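PDB 3BQW: putative capsid protein of prophage from Escherichia coli CFT073, which is of unknown function but probably builds the shell of a phage head, as a prophage-encoded member of the phage major capsid protein E family. Local coordinates for residues N169-A174 against K344-K349; K177-Q182 against Y191-Y196; A211-T216 against D280-G285. All blocks are in the same frame, centred on the assembly; numbering follows the deposited sequence.

Contact 1: residues N169-A174 against K344-K349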
loop_
_atom_site.group_PDB
_atom_site.type_symbol
_atom_site.label_atom_id
_atom_site.label_comp_id
_atom_site.label_asym_id
_atom_site.label_seq_id
_atom_site.Cartn_x
_atom_site.Cartn_y
_atom_site.Cartn_z
ATOM N N ASN A 169 13.708 -8.283 -15.050
ATOM C CA ASN A 169 12.868 -7.118 -14.680
ATOM C C ASN A 169 13.387 -6.349 -13.467
ATOM O O ASN A 169 12.891 -5.277 -13.160
ATOM C CB ASN A 169 11.423 -7.545 -14.421
ATOM C CG ASN A 169 10.665 -7.817 -15.686
ATOM O OD1 ASN A 169 9.520 -7.372 -15.841
ATOM N ND2 ASN A 169 11.290 -8.531 -16.609
ATOM N N ILE A 170 14.363 -6.920 -12.769
ATOM C CA ILE A 170 14.956 -6.296 -11.605
ATOM C C ILE A 170 16.387 -6.016 -12.000
ATOM O O ILE A 170 17.173 -6.933 -12.172
ATOM C CB ILE A 170 14.911 -7.205 -10.349
ATOM C CG1 ILE A 170 13.484 -7.517 -9.936
ATOM C CG2 ILE A 170 15.612 -6.549 -9.142
ATOM C CD1 ILE A 170 13.416 -8.651 -8.869
ATOM N N ILE A 171 16.708 -4.738 -12.152
ATOM C CA ILE A 171 17.948 -4.320 -12.783
ATOM C C ILE A 171 18.778 -3.542 -11.772
ATOM O O ILE A 171 18.248 -2.772 -10.990
ATOM C CB ILE A 171 17.653 -3.416 -14.008
ATOM C CG1 ILE A 171 16.847 -4.185 -15.083
ATOM C CG2 ILE A 171 18.938 -2.810 -14.566
ATOM C CD1 ILE A 171 16.429 -3.332 -16.332
ATOM N N GLU A 172 20.080 -3.749 -11.781
ATOM C CA GLU A 172 20.967 -2.925 -10.973
ATOM C C GLU A 172 21.965 -2.218 -11.858
ATOM O O GLU A 172 22.618 -2.855 -12.656
ATOM C CB GLU A 172 21.703 -3.774 -9.949
ATOM C CG GLU A 172 20.765 -4.321 -8.906
ATOM C CD GLU A 172 21.486 -4.976 -7.740
ATOM O OE1 GLU A 172 22.697 -5.262 -7.869
ATOM O OE2 GLU A 172 20.835 -5.206 -6.692
ATOM N N GLN A 173 22.088 -0.905 -11.709
ATOM C CA GLN A 173 23.093 -0.161 -12.468
ATOM C C GLN A 173 24.527 -0.663 -12.239
ATOM O O GLN A 173 25.350 -0.613 -13.143
ATOM C CB GLN A 173 22.982 1.335 -12.220
ATOM C CG GLN A 173 21.807 1.973 -12.980
ATOM C CD GLN A 173 21.923 3.486 -13.122
ATOM O OE1 GLN A 173 21.300 4.104 -14.002
ATOM N NE2 GLN A 173 22.699 4.085 -12.266
ATOM N N ALA A 174 24.807 -1.174 -11.046
ATOM C CA ALA A 174 26.129 -1.724 -10.744
ATOM C C ALA A 174 26.528 -2.938 -11.592
ATOM O O ALA A 174 27.691 -3.272 -11.591
ATOM C CB ALA A 174 26.248 -2.068 -9.251
ATOM N N LYS A 344 5.007 -6.710 -16.169
ATOM C CA LYS A 344 4.967 -5.350 -16.691
ATOM C C LYS A 344 5.559 -4.302 -15.748
ATOM O O LYS A 344 5.296 -3.103 -15.912
ATOM C CB LYS A 344 3.519 -5.004 -17.024
ATOM C CG LYS A 344 2.918 -5.868 -18.104
ATOM C CD LYS A 344 1.461 -5.434 -18.377
ATOM C CE LYS A 344 0.886 -6.166 -19.617
ATOM N NZ LYS A 344 -0.558 -6.456 -19.409
ATOM N N PHE A 345 6.341 -4.746 -14.765
ATOM C CA PHE A 345 7.049 -3.868 -13.834
ATOM C C PHE A 345 8.537 -4.087 -13.985
ATOM O O PHE A 345 8.992 -5.230 -14.022
ATOM C CB PHE A 345 6.647 -4.208 -12.406
ATOM C CG PHE A 345 5.209 -3.927 -12.110
ATOM C CD1 PHE A 345 4.774 -2.612 -11.909
ATOM C CD2 PHE A 345 4.293 -4.948 -12.041
ATOM C CE1 PHE A 345 3.476 -2.347 -11.637
ATOM C CE2 PHE A 345 2.980 -4.684 -11.771
ATOM C CZ PHE A 345 2.563 -3.378 -11.563
ATOM N N VAL A 346 9.289 -2.997 -14.136
ATOM C CA VAL A 346 10.736 -3.045 -14.142
ATOM C C VAL A 346 11.227 -2.157 -12.993
ATOM O O VAL A 346 10.825 -1.011 -12.875
ATOM C CB VAL A 346 11.311 -2.561 -15.508
ATOM C CG1 VAL A 346 12.839 -2.502 -15.474
ATOM C CG2 VAL A 346 10.788 -3.457 -16.692
ATOM N N THR A 347 12.089 -2.690 -12.142
ATOM C CA THR A 347 12.685 -1.914 -11.038
ATOM C C THR A 347 14.213 -1.782 -11.241
ATOM O O THR A 347 14.916 -2.758 -11.531
ATOM C CB THR A 347 12.370 -2.557 -9.666
ATOM O OG1 THR A 347 10.946 -2.645 -9.512
ATOM C CG2 THR A 347 12.978 -1.759 -8.489
ATOM N N VAL A 348 14.702 -0.559 -11.094
ATOM C CA VAL A 348 16.108 -0.263 -11.297
ATOM C C VAL A 348 16.705 0.372 -10.052
ATOM O O VAL A 348 16.157 1.333 -9.522
ATOM C CB VAL A 348 16.355 0.625 -12.531
ATOM C CG1 VAL A 348 17.912 0.758 -12.844
ATOM C CG2 VAL A 348 15.588 0.082 -13.734
ATOM N N LYS A 349 17.784 -0.236 -9.555
ATOM C CA LYS A 349 18.602 0.329 -8.485
ATOM C C LYS A 349 19.703 1.153 -9.116
ATOM O O LYS A 349 20.577 0.620 -9.791
ATOM C CB LYS A 349 19.205 -0.782 -7.638
ATOM C CG LYS A 349 19.867 -0.338 -6.350
ATOM C CD LYS A 349 20.451 -1.537 -5.622
ATOM C CE LYS A 349 21.447 -1.119 -4.556
ATOM N NZ LYS A 349 20.722 -0.518 -3.401
HETATM O O HOH W 1 23.076 -0.786 -8.769
#

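Contact 2: residues K177-Q182 against Y191-Y196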
loop_
_atom_site.group_PDB
_atom_site.type_symbol
_atom_site.label_atom_id
_atom_site.label_comp_id
_atom_site.label_asym_id
_atom_site.label_seq_id
_atom_site.Cartn_x
_atom_site.Cartn_y
_atom_site.Cartn_z
ATOM N N LYS A 177 26.017 0.304 -16.596
ATOM C CA LYS A 177 26.340 1.719 -16.622
ATOM C C LYS A 177 25.750 2.449 -15.413
ATOM O O LYS A 177 24.540 2.507 -15.244
ATOM C CB LYS A 177 25.787 2.291 -17.931
ATOM C CG LYS A 177 26.055 3.758 -18.188
ATOM C CD LYS A 177 25.619 4.196 -19.608
ATOM C CE LYS A 177 26.439 3.517 -20.709
ATOM N NZ LYS A 177 26.286 4.233 -22.016
ATOM N N LYS A 178 26.615 2.974 -14.553
ATOM C CA LYS A 178 26.190 3.769 -13.401
ATOM C C LYS A 178 25.992 5.253 -13.753
ATOM O O LYS A 178 26.854 5.883 -14.347
ATOM C CB LYS A 178 27.223 3.680 -12.285
ATOM C CG LYS A 178 27.508 2.299 -11.769
ATOM C CD LYS A 178 28.260 2.407 -10.451
ATOM C CE LYS A 178 28.860 1.081 -10.016
ATOM N NZ LYS A 178 29.734 1.260 -8.809
ATOM N N TRP A 179 24.873 5.819 -13.331
ATOM C CA TRP A 179 24.604 7.246 -13.562
ATOM C C TRP A 179 25.588 8.166 -12.853
ATOM O O TRP A 179 25.933 9.224 -13.370
ATOM C CB TRP A 179 23.173 7.601 -13.143
ATOM C CG TRP A 179 22.160 7.371 -14.199
ATOM C CD1 TRP A 179 22.390 7.065 -15.497
ATOM C CD2 TRP A 179 20.739 7.506 -14.070
ATOM N NE1 TRP A 179 21.215 6.947 -16.183
ATOM C CE2 TRP A 179 20.180 7.230 -15.335
ATOM C CE3 TRP A 179 19.884 7.813 -13.005
ATOM C CZ2 TRP A 179 18.815 7.252 -15.568
ATOM C CZ3 TRP A 179 18.526 7.826 -13.236
ATOM C CH2 TRP A 179 17.999 7.535 -14.499
ATOM N N SER A 180 26.032 7.759 -11.673
ATOM C CA SER A 180 26.954 8.549 -10.882
ATOM C C SER A 180 28.278 8.787 -11.646
ATOM O O SER A 180 28.948 9.782 -11.428
ATOM C CB SER A 180 27.208 7.847 -9.546
ATOM O OG SER A 180 27.863 6.605 -9.763
ATOM N N GLU A 181 28.594 7.888 -12.576
ATOM C CA GLU A 181 29.820 7.913 -13.337
ATOM C C GLU A 181 29.656 8.550 -14.707
ATOM O O GLU A 181 30.610 8.579 -15.487
ATOM C CB GLU A 181 30.345 6.472 -13.504
ATOM C CG GLU A 181 30.825 5.851 -12.194
ATOM C CD GLU A 181 31.337 4.418 -12.344
ATOM O OE1 GLU A 181 31.296 3.873 -13.470
ATOM O OE2 GLU A 181 31.764 3.831 -11.317
ATOM N N GLN A 182 28.469 9.054 -15.029
ATOM C CA GLN A 182 28.271 9.640 -16.349
ATOM C C GLN A 182 28.562 11.123 -16.353
ATOM O O GLN A 182 28.577 11.771 -15.308
ATOM C CB GLN A 182 26.864 9.357 -16.877
ATOM C CG GLN A 182 26.512 7.883 -16.947
ATOM C CD GLN A 182 27.574 7.059 -17.637
ATOM O OE1 GLN A 182 28.035 7.420 -18.712
ATOM N NE2 GLN A 182 27.994 5.964 -17.007
ATOM N N TYR A 191 18.058 7.243 -22.767
ATOM C CA TYR A 191 18.380 6.015 -23.486
ATOM C C TYR A 191 18.625 4.848 -22.546
ATOM O O TYR A 191 18.394 3.688 -22.913
ATOM C CB TYR A 191 19.512 6.247 -24.492
ATOM C CG TYR A 191 19.043 7.163 -25.602
ATOM C CD1 TYR A 191 18.062 6.733 -26.516
ATOM C CD2 TYR A 191 19.545 8.461 -25.728
ATOM C CE1 TYR A 191 17.593 7.570 -27.524
ATOM C CE2 TYR A 191 19.092 9.311 -26.728
ATOM C CZ TYR A 191 18.104 8.862 -27.624
ATOM O OH TYR A 191 17.642 9.694 -28.627
ATOM N N ASP A 192 19.047 5.142 -21.323
ATOM C CA ASP A 192 19.079 4.113 -20.287
ATOM C C ASP A 192 17.674 3.744 -19.859
ATOM O O ASP A 192 17.356 2.563 -19.693
ATOM C CB ASP A 192 19.861 4.577 -19.081
ATOM C CG ASP A 192 21.271 5.008 -19.421
ATOM O OD1 ASP A 192 21.982 4.313 -20.172
ATOM O OD2 ASP A 192 21.665 6.071 -18.931
ATOM N N ILE A 193 16.827 4.753 -19.666
ATOM C CA ILE A 193 15.446 4.509 -19.227
ATOM C C ILE A 193 14.734 3.648 -20.266
ATOM O O ILE A 193 14.041 2.699 -19.911
ATOM C CB ILE A 193 14.687 5.826 -18.943
ATOM C CG1 ILE A 193 15.267 6.508 -17.694
ATOM C CG2 ILE A 193 13.212 5.561 -18.764
ATOM C CD1 ILE A 193 14.999 7.983 -17.606
ATOM N N GLU A 194 14.938 3.971 -21.547
ATOM C CA GLU A 194 14.388 3.188 -22.648
ATOM C C GLU A 194 14.879 1.759 -22.580
ATOM O O GLU A 194 14.102 0.825 -22.725
ATOM C CB GLU A 194 14.782 3.810 -23.993
ATOM C CG GLU A 194 13.912 4.987 -24.417
ATOM C CD GLU A 194 12.533 4.575 -24.939
ATOM O OE1 GLU A 194 12.222 3.370 -24.940
ATOM O OE2 GLU A 194 11.744 5.462 -25.347
ATOM N N LEU A 195 16.179 1.593 -22.358
ATOM C CA LEU A 195 16.769 0.278 -22.153
ATOM C C LEU A 195 16.106 -0.487 -21.010
ATOM O O LEU A 195 15.802 -1.660 -21.165
ATOM C CB LEU A 195 18.300 0.369 -21.940
ATOM C CG LEU A 195 19.117 0.383 -23.236
ATOM C CD1 LEU A 195 20.571 0.914 -23.012
ATOM C CD2 LEU A 195 19.150 -0.999 -23.877
ATOM N N TYR A 196 15.879 0.165 -19.866
ATOM C CA TYR A 196 15.222 -0.524 -18.733
ATOM C C TYR A 196 13.788 -0.916 -19.077
ATOM O O TYR A 196 13.334 -2.010 -18.739
ATOM C CB TYR A 196 15.233 0.321 -17.455
ATOM C CG TYR A 196 16.566 0.914 -17.097
ATOM C CD1 TYR A 196 17.749 0.189 -17.262
ATOM C CD2 TYR A 196 16.652 2.198 -16.590
ATOM C CE1 TYR A 196 18.971 0.754 -16.959
ATOM C CE2 TYR A 196 17.890 2.765 -16.265
ATOM C CZ TYR A 196 19.030 2.036 -16.455
ATOM O OH TYR A 196 20.242 2.587 -16.138
HETATM O O HOH W 2 22.487 1.232 -16.457
HETATM O O HOH W 3 23.256 4.964 -22.348
#

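Contact 3: residues A211-T216 against D280-G285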
loop_
_atom_site.group_PDB
_atom_site.type_symbol
_atom_site.label_atom_id
_atom_site.label_comp_id
_atom_site.label_asym_id
_atom_site.label_seq_id
_atom_site.Cartn_x
_atom_site.Cartn_y
_atom_site.Cartn_z
ATOM N N ALA A 211 13.935 9.524 -3.971
ATOM C CA ALA A 211 14.500 10.875 -3.916
ATOM C C ALA A 211 15.877 10.994 -4.519
ATOM O O ALA A 211 16.216 12.008 -5.125
ATOM C CB ALA A 211 14.539 11.380 -2.438
ATOM N N GLU A 212 16.680 9.962 -4.315
ATOM C CA GLU A 212 18.042 9.935 -4.789
ATOM C C GLU A 212 18.028 9.777 -6.302
ATOM O O GLU A 212 18.781 10.447 -6.998
ATOM C CB GLU A 212 18.800 8.814 -4.083
ATOM C CG GLU A 212 20.218 8.542 -4.581
ATOM C CD GLU A 212 21.091 9.764 -4.599
ATOM O OE1 GLU A 212 20.892 10.658 -3.742
ATOM O OE2 GLU A 212 22.000 9.827 -5.466
ATOM N N VAL A 213 17.127 8.937 -6.811
ATOM C CA VAL A 213 16.923 8.824 -8.258
ATOM C C VAL A 213 16.556 10.167 -8.897
ATOM O O VAL A 213 17.129 10.551 -9.912
ATOM C CB VAL A 213 15.868 7.777 -8.652
ATOM C CG1 VAL A 213 15.707 7.758 -10.182
ATOM C CG2 VAL A 213 16.245 6.399 -8.128
ATOM N N TRP A 214 15.591 10.865 -8.322
ATOM C CA TRP A 214 15.171 12.146 -8.872
ATOM C C TRP A 214 16.311 13.168 -8.855
ATOM O O TRP A 214 16.548 13.817 -9.851
ATOM C CB TRP A 214 13.961 12.683 -8.123
ATOM C CG TRP A 214 13.580 14.058 -8.507
ATOM C CD1 TRP A 214 13.544 15.147 -7.686
ATOM C CD2 TRP A 214 13.191 14.526 -9.813
ATOM N NE1 TRP A 214 13.121 16.253 -8.388
ATOM C CE2 TRP A 214 12.904 15.908 -9.691
ATOM C CE3 TRP A 214 13.037 13.911 -11.061
ATOM C CZ2 TRP A 214 12.479 16.687 -10.765
ATOM C CZ3 TRP A 214 12.605 14.677 -12.132
ATOM C CH2 TRP A 214 12.338 16.064 -11.980
ATOM N N ARG A 215 17.023 13.261 -7.733
ATOM C CA ARG A 215 18.216 14.128 -7.599
ATOM C C ARG A 215 19.228 13.906 -8.747
ATOM O O ARG A 215 19.693 14.852 -9.401
ATOM C CB ARG A 215 18.869 13.873 -6.221
ATOM C CG ARG A 215 19.996 14.811 -5.833
ATOM C CD ARG A 215 20.836 14.297 -4.628
ATOM N NE ARG A 215 21.680 13.125 -4.928
ATOM C CZ ARG A 215 22.766 13.140 -5.720
ATOM N NH1 ARG A 215 23.185 14.262 -6.303
ATOM N NH2 ARG A 215 23.461 12.023 -5.938
ATOM N N THR A 216 19.568 12.643 -8.979
ATOM C CA THR A 216 20.535 12.264 -10.006
ATOM C C THR A 216 20.031 12.536 -11.429
ATOM O O THR A 216 20.719 13.172 -12.231
ATOM C CB THR A 216 20.865 10.776 -9.869
ATOM O OG1 THR A 216 21.311 10.527 -8.537
ATOM C CG2 THR A 216 21.948 10.340 -10.890
ATOM N N ASP A 280 17.000 4.996 -3.792
ATOM C CA ASP A 280 17.844 4.740 -4.988
ATOM C C ASP A 280 17.175 3.834 -6.031
ATOM O O ASP A 280 17.826 3.424 -6.991
ATOM C CB ASP A 280 19.216 4.175 -4.585
ATOM C CG ASP A 280 19.124 2.815 -3.919
ATOM O OD1 ASP A 280 18.009 2.374 -3.535
ATOM O OD2 ASP A 280 20.182 2.186 -3.754
ATOM N N LEU A 281 15.877 3.569 -5.844
ATOM C CA LEU A 281 15.059 2.761 -6.759
ATOM C C LEU A 281 14.078 3.593 -7.603
ATOM O O LEU A 281 13.514 4.598 -7.130
ATOM C CB LEU A 281 14.230 1.712 -6.001
ATOM C CG LEU A 281 14.982 0.682 -5.156
ATOM C CD1 LEU A 281 13.973 -0.251 -4.408
ATOM C CD2 LEU A 281 15.986 -0.112 -5.983
ATOM N N LEU A 282 13.883 3.139 -8.844
ATOM C CA LEU A 282 12.838 3.657 -9.740
ATOM C C LEU A 282 12.085 2.447 -10.270
ATOM O O LEU A 282 12.677 1.370 -10.479
ATOM C CB LEU A 282 13.411 4.472 -10.925
ATOM C CG LEU A 282 14.251 3.789 -12.019
ATOM C CD1 LEU A 282 13.305 3.212 -13.133
ATOM C CD2 LEU A 282 15.354 4.713 -12.630
ATOM N N VAL A 283 10.790 2.635 -10.489
ATOM C CA VAL A 283 9.901 1.610 -10.988
ATOM C C VAL A 283 9.257 2.115 -12.264
ATOM O O VAL A 283 8.732 3.220 -12.310
ATOM C CB VAL A 283 8.804 1.275 -9.969
ATOM C CG1 VAL A 283 7.826 0.246 -10.532
ATOM C CG2 VAL A 283 9.410 0.767 -8.672
ATOM N N LEU A 284 9.339 1.306 -13.309
ATOM C CA LEU A 284 8.662 1.573 -14.560
ATOM C C LEU A 284 7.458 0.663 -14.642
ATOM O O LEU A 284 7.584 -0.552 -14.458
ATOM C CB LEU A 284 9.595 1.328 -15.727
ATOM C CG LEU A 284 10.652 2.425 -15.875
ATOM C CD1 LEU A 284 11.829 1.866 -16.705
ATOM C CD2 LEU A 284 10.033 3.714 -16.472
ATOM N N GLY A 285 6.293 1.250 -14.889
ATOM C CA GLY A 285 5.065 0.475 -15.016
ATOM C C GLY A 285 4.064 1.111 -15.947
ATOM O O GLY A 285 4.344 2.136 -16.585
#

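Contact 1: residues N169-A174 against K344-K349
K349, N169 and I171 lose most surface where strand 170-172 runs parallel to strand 346-349, the two axes 4.7 Å apart and 19° from perfect alignment. I171 occupies the middle of the ladder and turns both of its peptide groups to the partner strand: its N donates to T347 O at 2.7 Å, almost along the C=O axis, and its O accepts from K349 N at 3.0 Å. N169 O receives T347 N at 2.9 Å, while the V346 CA-H leans on the same oxygen. At the far end K349 O takes Q173 N (2.9 Å) and also a water that is held by A174 N, so the pairing outlasts the strand as the chain turns into a 3-10 segment.

The two faces differ in character. I171 is branched at CB, which suits an extended strand, and its CD1 reaches obliquely to V346 CG1 at 3.8 Å; its CB lies beside V348 CG2 at 4.1 Å. On the face shared with I170 and T347, E172 and K349 run side by side. There the E172 OE2 touches the aliphatic K349 CD at 3.8 Å, while the lysine amine, brought round by a bend at chi4 (73°), forms its salt bridge with D280. A long, flexible side chain fits this exposed place, since its methylenes cover E172 and its charge still finds a partner. Strand 281-285 pairs antiparallel with the other edge of 346-349, and Y196 of helix 190-198 covers I171 and V348.

Contact 2: residues K177-Q182 against Y191-Y196
An irregular run of chain, 177-182, passes beside residues 191-196 of helix 190-198 without direct backbone pairing, the nearest CA atoms (K177 and D192) being 8.5 Å apart. D192 points to the loop, with CG beside its own backbone N (chi1 -56°), and its two oxygens serve two partners. W179 NE1 donates to D192 OD2 at 2.9 Å with an N-H...O angle of 158°; the oxygen meets the indole at its edge, in plane, although its modelled position is less certain. Tryptophan suits the place because one ring combines this N-H with an apolar edge, where CZ2 meets I193 CG1 at 4.2 Å. D192 OD1 accepts from a water that in turn takes K177 NZ, so solvent joins the opposite charges, K177 NZ lying 4.7 Å from D192 OD1. K177 leaves extended (chi1 -178°), laying CD 3.7 Å from D192 OD1 before chi3 bends the chain. A second water donates to both K177 O (2.7 Å) and Y196 OH (2.6 Å), and the tyrosine hydroxyl probably bonds Q173 as well. This is a connecting loop tied to its following helix by one indole-carboxylate hydrogen bond and two bridging waters, the indole also packing on helix 211-218.

Contact 3: residues A211-T216 against D280-G285
E212 O is the best-held polar atom, accepting two bonds from a single residue, T216, four positions further along the helix: T216 N at 3.1 Å, the ordinary helical bond, and T216 OG1 at 3.0 Å, which approaches from above the carbonyl plane. Threonine suits this site because its hydroxyl can fold back on the preceding turn. The carboxylate of the same glutamate is gripped side-on by R215, with NE on OE1 at 2.8 Å and NH2 on OE2 at 2.7 Å. This salt bridge stays within the helix, whereas the E212 methylenes lie near D280.

Contact with the strand itself rests on V213. Its CG1 is anti to the backbone N (chi1 179°) and meets L282 CD2 at 3.9 Å, the two side chains crossing at about a right angle. The other branch, CG2, presses on backbone rather than side chain, 3.4 Å from D280 C and equally close to L281 O. A short branched residue fits so near a main chain. Helix 211-218 follows strand 206-209, the antiparallel neighbour of 281-285; V213 makes a backbone hydrogen bond to P279, and I350, just beyond strand 346-349, also packs on V213 and L282.

How the contacts relate
Contacts 1 and 3 share one mixed sheet, in which strands 346-349 and 281-285 are neighbours, joined also by the K349-D280 salt bridge, while contact 2 lies farther from the chain centre and adds loop and helix over it. Their chemistry follows: contact 1 is a regular backbone ladder, contact 2 a polar, water-bridged seam around an indole, and contact 3 apolar between its segments. Contacts 1 and 2 are mostly buried, contact 3 only partly. Y196 packs on L284, and W179 reaches T216 and V213, so contact 2 touches contact 3 as well. Along the chain, contact 1 encloses the other two. As expected for the major capsid protein E family, the fold is probably HK97-like.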